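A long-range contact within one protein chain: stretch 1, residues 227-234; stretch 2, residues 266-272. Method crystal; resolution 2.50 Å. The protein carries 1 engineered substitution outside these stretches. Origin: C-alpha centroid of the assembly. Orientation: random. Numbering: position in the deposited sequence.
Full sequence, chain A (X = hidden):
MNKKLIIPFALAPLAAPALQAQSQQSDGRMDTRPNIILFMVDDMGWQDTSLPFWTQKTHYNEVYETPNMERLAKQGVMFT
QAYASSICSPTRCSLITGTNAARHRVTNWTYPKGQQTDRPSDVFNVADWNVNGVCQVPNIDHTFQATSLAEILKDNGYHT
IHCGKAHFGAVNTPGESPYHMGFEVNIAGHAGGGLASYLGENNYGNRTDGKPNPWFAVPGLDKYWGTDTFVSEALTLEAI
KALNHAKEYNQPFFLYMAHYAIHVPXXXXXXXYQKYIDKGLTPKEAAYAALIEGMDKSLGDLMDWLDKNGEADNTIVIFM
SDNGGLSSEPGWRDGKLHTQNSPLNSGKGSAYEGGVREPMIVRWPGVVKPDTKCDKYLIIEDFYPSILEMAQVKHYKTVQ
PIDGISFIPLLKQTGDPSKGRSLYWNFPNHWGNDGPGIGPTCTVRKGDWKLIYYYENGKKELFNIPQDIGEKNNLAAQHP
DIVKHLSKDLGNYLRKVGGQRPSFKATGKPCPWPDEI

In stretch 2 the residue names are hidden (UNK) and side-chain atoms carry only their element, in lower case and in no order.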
# COMPACT_ATOMS: atom_id res chain seq x y z
N THR A 227 3.03 23.64 -15.70
CA THR A 227 3.56 23.32 -17.02
C THR A 227 2.40 23.11 -17.98
O THR A 227 1.23 23.15 -17.59
CB THR A 227 4.45 22.07 -16.96
OG1 THR A 227 3.64 20.89 -16.89
CG2 THR A 227 5.33 22.11 -15.73
N ASP A 228 2.71 22.91 -19.25
CA ASP A 228 1.68 22.57 -20.22
C ASP A 228 1.52 21.06 -20.42
O ASP A 228 1.15 20.61 -21.51
CB ASP A 228 1.93 23.27 -21.56
CG ASP A 228 3.18 22.75 -22.30
OD1 ASP A 228 3.97 21.98 -21.69
OD2 ASP A 228 3.35 23.10 -23.49
N THR A 229 1.80 20.26 -19.38
CA THR A 229 1.57 18.82 -19.46
C THR A 229 0.08 18.53 -19.24
O THR A 229 -0.44 18.71 -18.13
CB THR A 229 2.44 18.07 -18.44
OG1 THR A 229 3.82 18.44 -18.59
CG2 THR A 229 2.31 16.57 -18.62
N PHE A 230 -0.60 18.12 -20.32
CA PHE A 230 -1.96 17.58 -20.24
C PHE A 230 -1.98 16.34 -19.33
O PHE A 230 -1.03 15.55 -19.31
CB PHE A 230 -2.43 17.21 -21.66
CG PHE A 230 -3.91 17.39 -21.88
CD1 PHE A 230 -4.47 18.66 -21.94
CD2 PHE A 230 -4.75 16.30 -22.02
CE1 PHE A 230 -5.83 18.84 -22.15
CE2 PHE A 230 -6.10 16.47 -22.23
CZ PHE A 230 -6.64 17.75 -22.29
N VAL A 231 -3.08 16.17 -18.57
CA VAL A 231 -3.06 15.21 -17.46
C VAL A 231 -2.86 13.78 -17.97
O VAL A 231 -2.18 12.97 -17.32
CB VAL A 231 -4.32 15.34 -16.58
CG1 VAL A 231 -5.55 14.79 -17.26
CG2 VAL A 231 -4.09 14.60 -15.26
N SER A 232 -3.46 13.44 -19.12
CA SER A 232 -3.24 12.13 -19.73
C SER A 232 -1.77 11.89 -20.05
O SER A 232 -1.31 10.75 -20.03
CB SER A 232 -4.07 11.98 -21.01
OG SER A 232 -5.38 12.50 -20.82
N GLU A 233 -1.04 12.96 -20.39
CA GLU A 233 0.40 12.85 -20.61
C GLU A 233 1.12 12.64 -19.29
O GLU A 233 1.98 11.74 -19.17
CB GLU A 233 0.92 14.11 -21.32
CG GLU A 233 2.41 14.08 -21.72
CD GLU A 233 2.78 12.90 -22.62
OE1 GLU A 233 1.94 12.45 -23.44
OE2 GLU A 233 3.93 12.41 -22.52
N ALA A 234 0.77 13.43 -18.27
CA ALA A 234 1.36 13.26 -16.95
C ALA A 234 1.16 11.85 -16.43
O ALA A 234 2.08 11.24 -15.88
CB ALA A 234 0.77 14.27 -15.97
N UNK A 266 -14.52 18.99 -20.98
CA UNK A 266 -13.75 18.61 -22.18
C UNK A 266 -12.79 19.76 -22.45
O UNK A 266 -13.01 20.62 -23.31
c UNK A 266 -14.67 18.29 -23.37
c UNK A 266 -13.86 17.72 -24.54
c UNK A 266 -15.33 16.03 -22.34
c UNK A 266 -15.80 17.34 -22.96
N UNK A 267 -11.68 19.78 -21.71
CA UNK A 267 -10.64 20.78 -21.95
C UNK A 267 -9.94 20.54 -23.28
O UNK A 267 -9.86 19.41 -23.77
o UNK A 267 -10.97 22.25 -19.55
o UNK A 267 -9.71 20.85 -18.44
c UNK A 267 -9.60 20.75 -20.83
c UNK A 267 -10.13 21.33 -19.51
N UNK A 268 -9.43 21.61 -23.88
CA UNK A 268 -8.75 21.50 -25.16
C UNK A 268 -7.30 21.06 -24.97
O UNK A 268 -6.56 21.65 -24.18
c UNK A 268 -10.42 24.62 -26.53
c UNK A 268 -8.78 22.83 -25.92
c UNK A 268 -11.92 24.87 -26.63
c UNK A 268 -10.12 23.14 -26.58
n UNK A 268 -12.22 25.35 -28.00
N UNK A 269 -6.91 20.03 -25.71
CA UNK A 269 -5.53 19.58 -25.77
C UNK A 269 -4.91 20.20 -27.02
O UNK A 269 -5.19 19.76 -28.14
o UNK A 269 -3.92 16.32 -25.27
o UNK A 269 -3.06 18.27 -25.82
c UNK A 269 -5.46 18.06 -25.79
c UNK A 269 -4.05 17.52 -25.62
N UNK A 270 -4.09 21.24 -26.82
CA UNK A 270 -3.50 21.96 -27.94
C UNK A 270 -2.71 21.05 -28.87
O UNK A 270 -2.60 21.35 -30.07
c UNK A 270 -2.61 23.10 -27.42
c UNK A 270 -0.89 23.82 -25.65
n UNK A 270 1.14 24.56 -24.41
c UNK A 270 0.47 23.42 -25.09
c UNK A 270 -1.57 22.65 -26.38
N UNK A 271 -2.19 19.92 -28.37
CA UNK A 271 -1.46 18.98 -29.22
C UNK A 271 -2.29 18.51 -30.41
O UNK A 271 -1.73 18.18 -31.46
c UNK A 271 -1.01 17.77 -28.40
c UNK A 271 0.41 16.90 -26.55
c UNK A 271 -0.54 15.16 -25.09
n UNK A 271 -1.55 14.71 -24.38
c UNK A 271 -0.07 18.13 -27.28
n UNK A 271 0.59 14.47 -25.14
n UNK A 271 -0.65 16.31 -25.74
N UNK A 272 -3.61 18.47 -30.28
CA UNK A 272 -4.43 17.90 -31.34
C UNK A 272 -5.61 18.77 -31.73
O UNK A 272 -6.22 18.51 -32.78
c UNK A 272 -3.14 14.73 -28.09
c UNK A 272 -3.94 15.70 -30.16
c UNK A 272 -4.08 15.49 -28.80
c UNK A 272 -2.06 14.18 -28.76
c UNK A 272 -2.84 15.15 -30.82
c UNK A 272 -1.90 14.39 -30.12
c UNK A 272 -4.94 16.52 -30.92
O HOH W 1 -1.42 11.76 -23.91

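Position 266 has four side-chain carbons. The chain forks at the first carbon, and one arm is two carbons long. This is isoleucine. The CA-to-CB bond of Ile266 points away from stretch 1, and the side chain makes no contact with it.

Position 267 has two side-chain carbons, the second carrying two oxygens. That is a carboxylate on a single methylene, so the residue is aspartate. Its CB lies 4.4 Å from CE1 of Phe230. The backbone O of Asp267 is 3.9 Å from Phe230 CZ, at the ring edge and near its plane.

Position 268 has four carbons in a row ending in nitrogen, which is lysine. The CA-to-CB bond of Lys268 points away from stretch 1. Its contribution comes from the backbone: its O lies 3.5 Å from Phe230 CE1.

Position 269 again has two carbons, the second with two oxygens. Its CB sits over a face of the Phe230 ring, 3.7 Å from the centroid and 13° off the normal, a CH-pi contact. One oxygen approaches CD2 of Phe230 over a face. The residue is aspartate, and that approach is Asp269 OD2 to Phe230 CD2, 3.4 Å.

Position 270 has four carbons in a row ending in nitrogen. The CA-to-CB bond points sideways, but the extended chain brings the nitrogen to the carboxylate of Asp228. The residue is lysine. Lys270 NZ donates to Asp228 OD2 at 2.8 Å, a hydrogen bond within a salt bridge.

Position 271 has three carbons, a nitrogen, then a carbon carrying two more nitrogens. This guanidinium reaches Glu233 and passes near CB of Phe230. The residue is arginine. Arg271 NH1 donates to Glu233 OE1 at 3.0 Å, forming a salt bridge near the guanidinium plane. Arg271 NE donates to Asp269 OD1 at 3.1 Å, and Arg271 NH2 to Asp269 OD2 at 3.0 Å, so the group is held from within its own stretch too. A water accepts from Arg271 NH2 at 3.0 Å.

Position 272 has one carbon followed by a ring of six carbons, which is phenylalanine. Phe272 does not touch stretch 1.

The contact centres on Phe230, the residue with the largest covered area. Backbone oxygens and Asp269 pack against its ring. Two salt bridges, Asp228 with Lys270 and Glu233 with Arg271, join the stretches through opposite charges. Asp269 links the two parts: it covers the ring and anchors the arginine that reaches Glu233.

Stretch 2 (266-272) IDKDKRF
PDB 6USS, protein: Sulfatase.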